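Local coordinates for nitrilotriacetate monooxygenase component B (Bacillus cereus ATCC 14579, PDB 3BPK), which probably binds FMN and, as a flavin reductase-like protein, is likely to pass electrons from a nicotinamide cofactor to flavin for a partner monooxygenase, at the interface of chains A and B. Numbering follows the deposited sequence. Chains: chain A/B, Nitrilotriacetate monooxygenase component B.

Contact 1: the interface of chains A and B. Residues chain A 177, 179, 182, 184, 196, 199; chain B 23-24, 26-27, 188.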
ATOM      1  N   ILE A 177      12.582   0.763  14.069  1.00 19.89           N
ATOM      2  CA  ILE A 177      12.949  -0.515  13.484  1.00 19.41           C
ATOM      3  C   ILE A 177      14.155  -0.372  12.565  1.00 20.07           C
ATOM      4  O   ILE A 177      14.171   0.506  11.694  1.00 20.36           O
ATOM      5  CB  ILE A 177      11.774  -1.076  12.667  1.00 19.13           C
ATOM      6  CG1 ILE A 177      10.524  -1.256  13.548  1.00 20.09           C
ATOM      7  CG2 ILE A 177      12.182  -2.353  11.911  1.00 18.84           C
ATOM      8  CD1 ILE A 177      10.645  -2.367  14.597  1.00 20.80           C
ATOM      9  N   ALA A 179      15.792  -1.111   9.521  1.00 20.64           N
ATOM     10  CA  ALA A 179      15.410  -1.621   8.197  1.00 21.12           C
ATOM     11  C   ALA A 179      16.401  -2.631   7.619  1.00 22.11           C
ATOM     12  O   ALA A 179      15.987  -3.646   7.064  1.00 21.39           O
ATOM     13  CB  ALA A 179      15.190  -0.444   7.196  1.00 20.89           C
ATOM     14  N   LEU A 182      16.031  -5.854   9.323  1.00 20.80           N
ATOM     15  CA  LEU A 182      14.784  -6.529   8.956  1.00 20.22           C
ATOM     16  C   LEU A 182      14.862  -7.280   7.626  1.00 19.89           C
ATOM     17  O   LEU A 182      14.350  -8.386   7.487  1.00 19.80           O
ATOM     18  CB  LEU A 182      13.637  -5.507   8.914  1.00 19.77           C
ATOM     19  CG  LEU A 182      12.249  -6.012   8.498  1.00 18.33           C
ATOM     20  CD1 LEU A 182      11.698  -7.107   9.456  1.00 18.59           C
ATOM     21  CD2 LEU A 182      11.259  -4.858   8.402  1.00 19.91           C
ATOM     22  N   PRO A 184      13.319  -6.605   4.674  1.00 17.89           N
ATOM     23  CA  PRO A 184      11.969  -6.839   4.161  1.00 18.10           C
ATOM     24  C   PRO A 184      12.044  -7.179   2.669  1.00 19.05           C
ATOM     25  O   PRO A 184      12.955  -6.717   1.970  1.00 19.68           O
ATOM     26  CB  PRO A 184      11.277  -5.470   4.351  1.00 18.21           C
ATOM     27  CG  PRO A 184      12.377  -4.470   4.201  1.00 18.53           C
ATOM     28  CD  PRO A 184      13.557  -5.168   4.947  1.00 18.14           C
ATOM     29  N   LEU A 196      15.375  -4.892  -0.038  1.00 21.68           N
ATOM     30  CA  LEU A 196      15.388  -3.472   0.296  1.00 22.87           C
ATOM     31  C   LEU A 196      16.530  -2.727  -0.410  1.00 23.01           C
ATOM     32  O   LEU A 196      17.689  -3.146  -0.358  1.00 23.27           O
ATOM     33  CB  LEU A 196      15.502  -3.310   1.826  1.00 22.73           C
ATOM     34  CG  LEU A 196      15.486  -1.861   2.309  1.00 24.37           C
ATOM     35  CD1 LEU A 196      14.111  -1.256   2.070  1.00 23.99           C
ATOM     36  CD2 LEU A 196      15.913  -1.756   3.791  1.00 25.22           C
ATOM     37  N   GLN A 199      19.392   3.286   0.742  1.00 26.55           N
ATOM     38  CA  GLN A 199      18.656   4.324   1.421  1.00 27.42           C
ATOM     39  C   GLN A 199      19.256   5.676   1.149  1.00 28.17           C
ATOM     40  O   GLN A 199      20.473   5.793   0.883  1.00 29.23           O
ATOM     41  CB  GLN A 199      18.645   4.086   2.941  1.00 28.01           C
ATOM     42  CG  GLN A 199      18.041   2.730   3.365  1.00 28.70           C
ATOM     43  CD  GLN A 199      17.862   2.607   4.891  1.00 28.13           C
ATOM     44  OE1 GLN A 199      17.503   3.574   5.562  1.00 29.17           O
ATOM     45  NE2 GLN A 199      18.076   1.411   5.424  1.00 29.97           N
TER
ATOM     46  N   GLY B  23       8.087   2.043  10.327  1.00 14.70           N
ATOM     47  CA  GLY B  23       9.358   1.321  10.279  1.00 15.61           C
ATOM     48  C   GLY B  23       9.239  -0.134   9.912  1.00 15.97           C
ATOM     49  O   GLY B  23      10.245  -0.753   9.529  1.00 17.58           O
ATOM     50  N   SER B  24       8.032  -0.718  10.105  1.00 15.71           N
ATOM     51  CA  SER B  24       7.800  -2.151   9.876  0.70 15.80           C
ATOM     52  C   SER B  24       7.260  -2.444   8.485  1.00 15.48           C
ATOM     53  O   SER B  24       7.651  -3.443   7.831  1.00 16.11           O
ATOM     54  CB  SER B  24       6.818  -2.708  10.922  0.70 15.55           C
ATOM     55  OG  SER B  24       7.319  -2.562  12.246  0.70 13.59           O
ATOM     56  N   ILE B  26       7.517  -1.662   5.243  1.00 15.72           N
ATOM     57  CA  ILE B  26       8.471  -1.037   4.325  1.00 16.51           C
ATOM     58  C   ILE B  26       8.918  -2.074   3.303  1.00 17.34           C
ATOM     59  O   ILE B  26       8.810  -3.281   3.555  1.00 18.38           O
ATOM     60  CB  ILE B  26       9.711  -0.513   5.083  1.00 15.73           C
ATOM     61  CG1 ILE B  26      10.361  -1.644   5.913  1.00 17.22           C
ATOM     62  CG2 ILE B  26       9.360   0.684   5.984  1.00 17.01           C
ATOM     63  CD1 ILE B  26      11.845  -1.341   6.297  1.00 17.84           C
ATOM     64  N   PRO B  27       9.381  -1.621   2.123  1.00 17.45           N
ATOM     65  CA  PRO B  27       9.375  -0.226   1.642  1.00 17.37           C
ATOM     66  C   PRO B  27       7.974   0.102   1.146  1.00 16.81           C
ATOM     67  O   PRO B  27       7.207  -0.815   0.800  1.00 18.41           O
ATOM     68  CB  PRO B  27      10.353  -0.278   0.450  1.00 18.46           C
ATOM     69  CG  PRO B  27      10.133  -1.654  -0.098  1.00 19.04           C
ATOM     70  CD  PRO B  27       9.916  -2.552   1.104  1.00 17.96           C
ATOM     71  N   LEU B 188      10.678   4.874   3.709  1.00 19.70           N
ATOM     72  CA  LEU B 188      10.909   4.053   4.892  1.00 21.57           C
ATOM     73  C   LEU B 188      10.454   4.843   6.131  1.00 22.01           C
ATOM     74  O   LEU B 188       9.537   5.663   6.045  1.00 22.22           O
ATOM     75  CB  LEU B 188      12.386   3.654   4.977  1.00 22.61           C
ATOM     76  CG  LEU B 188      12.993   3.021   3.718  1.00 24.16           C
ATOM     77  CD1 LEU B 188      14.454   2.679   4.020  1.00 27.61           C
ATOM     78  CD2 LEU B 188      12.253   1.747   3.268  1.00 25.19           C
TER
HETATM   79  O   HOH W   1      12.594   0.696   9.438  1.00 20.43           O
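B:Ile26, in the loop after helix 14-24 of one flavin reductase-like subunit, packs against A:Ala179, A:Leu182 and A:Pro184 of its two-fold mate, and 51 Å² of its surface is hidden there.

Apolar contact dominates the patch. The terminal methyl of B:Ile26 does the reaching: CD1 meets A:Ala179 CB at 3.6 Å and, on another side, A:Pro184 CG at 3.8 Å, while A:Leu182 CD2 flanks it. CG1 of B:Ile26 lies between the backbone N and the carbonyl carbon (chi1 55°), usually a less favoured setting for isoleucine; with chi2 at 160° the chain stays extended and carries CD1 towards helix 179-182. The carbonyl of B:Ile26 also touches the A:Pro184 ring, with O 3.4 Å from CB. The peptide that follows is cis, which turns the chain at B:Pro27 and leaves that ring near A:Leu196.

B:Leu188 makes a second apolar cluster with its two methyls divided between two residues. CD2 abuts A:Leu196 CD1 at 3.7 Å, the side chains crossing obliquely. CD1 sits over the face of the A:Gln199 amide, 3.5 Å from CD and at a similar distance from OE1, so the contact is with the flat surface of the group.

Carbon also packs on backbone and hydroxyl oxygens: A:Ile177 lays CB and CG2 against the carbonyl of B:Gly23, CG2 being 3.5 Å from O, and its CG1 borders the B:Ser24 hydroxyl.

A polar link runs through water 1 at the C-terminal end of helix 14-24. The water lies 2.8 Å from A:Ile177 O and 2.8 Å from B:Gly23 O, and so links two carbonyl oxygens that could not hydrogen-bond directly.

Contact 2: the interface of chains A and B. Residues chain A 50-52, 60, 136; chain B 21, 25, 28.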
ATOM      1  N   PHE A  50      -0.889  -4.153   0.096  1.00 12.84           N
ATOM      2  CA  PHE A  50      -0.782  -4.038   1.549  1.00 12.68           C
ATOM      3  C   PHE A  50      -0.188  -2.682   1.880  1.00 12.65           C
ATOM      4  O   PHE A  50       0.810  -2.262   1.271  1.00 12.98           O
ATOM      5  CB  PHE A  50       0.232  -5.120   1.967  1.00 13.87           C
ATOM      6  CG  PHE A  50       0.690  -5.055   3.416  1.00 13.64           C
ATOM      7  CD1 PHE A  50      -0.219  -4.826   4.473  1.00 13.66           C
ATOM      8  CD2 PHE A  50       2.037  -5.271   3.705  1.00 15.00           C
ATOM      9  CE1 PHE A  50       0.237  -4.838   5.818  1.00 14.60           C
ATOM     10  CE2 PHE A  50       2.483  -5.281   5.028  1.00 13.05           C
ATOM     11  CZ  PHE A  50       1.593  -5.037   6.083  1.00 15.01           C
ATOM     12  N   ASN A  51      -0.776  -1.981   2.832  1.00 11.68           N
ATOM     13  CA  ASN A  51      -0.112  -0.762   3.311  1.00 11.66           C
ATOM     14  C   ASN A  51      -0.721  -0.291   4.656  1.00 12.62           C
ATOM     15  O   ASN A  51      -1.658  -0.909   5.211  1.00 13.62           O
ATOM     16  CB  ASN A  51      -0.159   0.374   2.242  1.00 11.93           C
ATOM     17  CG  ASN A  51       1.110   1.198   2.229  1.00 12.56           C
ATOM     18  OD1 ASN A  51       1.646   1.549   3.276  1.00 15.60           O
ATOM     19  ND2 ASN A  51       1.625   1.491   1.022  1.00 12.40           N
ATOM     20  N   ILE A  52      -0.162   0.811   5.152  1.00 12.34           N
ATOM     21  CA  ILE A  52      -0.683   1.478   6.337  1.00 12.95           C
ATOM     22  C   ILE A  52      -1.930   2.253   5.935  1.00 13.37           C
ATOM     23  O   ILE A  52      -1.995   2.760   4.820  1.00 14.36           O
ATOM     24  CB  ILE A  52       0.354   2.423   6.903  1.00 13.00           C
ATOM     25  CG1 ILE A  52       1.671   1.669   7.198  1.00 12.38           C
ATOM     26  CG2 ILE A  52      -0.162   3.097   8.170  1.00 15.55           C
ATOM     27  CD1 ILE A  52       2.880   2.586   7.467  1.00 14.53           C
ATOM     28  N   ILE A  60      -4.285  -0.961   9.191  1.00 13.07           N
ATOM     29  CA  ILE A  60      -3.610  -1.436   7.977  0.70 13.75           C
ATOM     30  C   ILE A  60      -4.644  -1.937   6.976  1.00 13.70           C
ATOM     31  O   ILE A  60      -5.790  -2.221   7.337  1.00 14.15           O
ATOM     32  CB  ILE A  60      -2.567  -2.523   8.323  0.70 14.25           C
ATOM     33  CG1 ILE A  60      -3.237  -3.758   8.964  0.70 15.04           C
ATOM     34  CG2 ILE A  60      -1.477  -1.912   9.231  0.70 14.01           C
ATOM     35  CD1 ILE A  60      -3.862  -4.762   7.981  0.70 17.62           C
HETATM   36  N   MSE A 136       1.727  -8.669  13.483  1.00 15.12           N
HETATM   37  CA  MSE A 136       0.704  -7.784  14.047  1.00 15.11           C
HETATM   38  C   MSE A 136      -0.605  -8.546  14.175  1.00 14.99           C
HETATM   39  O   MSE A 136      -1.159  -9.016  13.162  1.00 16.11           O
HETATM   40  CB  MSE A 136       0.493  -6.572  13.103  1.00 15.58           C
HETATM   41  CG  MSE A 136       1.690  -5.638  13.094  1.00 16.49           C
HETATM   42 SE   MSE A 136       1.584  -4.345  11.634  0.70 19.95          SE
HETATM   43  CE  MSE A 136       2.232  -5.645  10.325  1.00 25.12           C
TER
ATOM     44  N   LEU B  21       4.655   1.446  12.831  1.00 16.75           N
ATOM     45  CA  LEU B  21       4.035   1.088  11.547  1.00 16.18           C
ATOM     46  C   LEU B  21       4.928   1.504  10.392  1.00 15.58           C
ATOM     47  O   LEU B  21       5.161   0.696   9.462  1.00 16.24           O
ATOM     48  CB  LEU B  21       2.699   1.795  11.377  1.00 16.71           C
ATOM     49  CG  LEU B  21       1.584   1.228  12.228  1.00 16.88           C
ATOM     50  CD1 LEU B  21       0.391   2.218  12.303  1.00 19.47           C
ATOM     51  CD2 LEU B  21       1.148  -0.136  11.722  1.00 17.59           C
ATOM     52  N   ILE B  25       6.359  -1.585   8.032  1.00 14.98           N
ATOM     53  CA  ILE B  25       5.669  -1.828   6.748  1.00 15.12           C
ATOM     54  C   ILE B  25       6.445  -1.023   5.710  1.00 15.87           C
ATOM     55  O   ILE B  25       6.165   0.144   5.412  1.00 15.00           O
ATOM     56  CB  ILE B  25       4.163  -1.500   6.815  1.00 14.67           C
ATOM     57  CG1 ILE B  25       3.484  -2.389   7.885  1.00 14.85           C
ATOM     58  CG2 ILE B  25       3.511  -1.645   5.412  1.00 15.01           C
ATOM     59  CD1 ILE B  25       2.037  -1.939   8.233  1.00 15.54           C
ATOM     60  N   ARG B  28       7.611   1.384   1.140  1.00 14.17           N
ATOM     61  CA  ARG B  28       6.269   1.771   0.646  1.00 13.47           C
ATOM     62  C   ARG B  28       6.380   2.589  -0.659  1.00 14.18           C
ATOM     63  O   ARG B  28       7.171   3.521  -0.733  1.00 15.45           O
ATOM     64  CB  ARG B  28       5.518   2.638   1.669  1.00 13.54           C
ATOM     65  CG  ARG B  28       5.256   1.846   2.959  1.00 13.43           C
ATOM     66  CD  ARG B  28       4.453   2.665   3.971  1.00 13.74           C
ATOM     67  NE  ARG B  28       5.050   3.936   4.373  1.00 14.41           N
ATOM     68  CZ  ARG B  28       6.099   4.038   5.216  1.00 14.53           C
ATOM     69  NH1 ARG B  28       6.656   2.950   5.745  1.00 15.18           N
ATOM     70  NH2 ARG B  28       6.580   5.233   5.559  1.00 16.20           N
TER
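The end of helix 14-24 and the loop after it, in one flavin reductase-like subunit, lie against strands 50-54, 59-65 and 134-146 of the other, with B:Ile25 inserted among A:Phe50, A:Ile52, A:Ile60 and A:Met136. B:Ile25 has 69 Å² hidden by the partner, and its branches divide the contacts. CG1 is 3.7 Å from A:Phe50 CZ, and CG2 is 3.8 Å from CE2 of the same ring, so both branches lie over one face of the ring, towards its outer rim at CZ and CE2, where the two side chains run at about a right angle. With CG1 anti to the carbonyl carbon (chi1 -60°), the chain extended beyond it (chi2 168°) carries CD1 in among the strand residues. It reaches A:Ile60 CG2 at 3.7 Å and A:Ile52 CG1 at 3.8 Å, while the selenium of A:Met136, a selenomethionine, borders it at 4.2 Å.

A:Ile52 also points its CD1 at the B:Leu21 backbone, 3.6 Å from O, and beside the aliphatic CD of B:Arg28. B:Leu21 CD2 in turn approaches A:Ile60 CG2.

Hydrogen bonds within each subunit brace these surfaces. B:Arg28 bends back at chi3, and its guanidinium NH1 bonds B:Ile25 O at 2.9 Å; that oxygen lies in the guanidinium plane, although the donor is tilted 31° from the carbonyl plane. On the opposite side, A:Asn51 OD1 accepts A:Ile52 N at 2.7 Å on an in-plane lone pair, fixing the amide where it faces the B:Arg28 chain.

About 11 Å separates the C-alpha centres of contact 1 and contact 2. In chain B the end of helix 14-24 and the loop after it serve both; B:Arg28 of strand 28-29 adds to contact 2, and B:Leu188, from elsewhere in the chain, to contact 1. Neighbouring loop residues point to different parts of chain A, B:Ile25 to the strands of contact 2 and B:Ile26 to the segments around helix 179-182 in contact 1. Chain A thus holds this stretch from two directions. The two-fold axis repeats both contacts, consistent with a mutual dimer, although the structure alone does not establish the oligomer in solution.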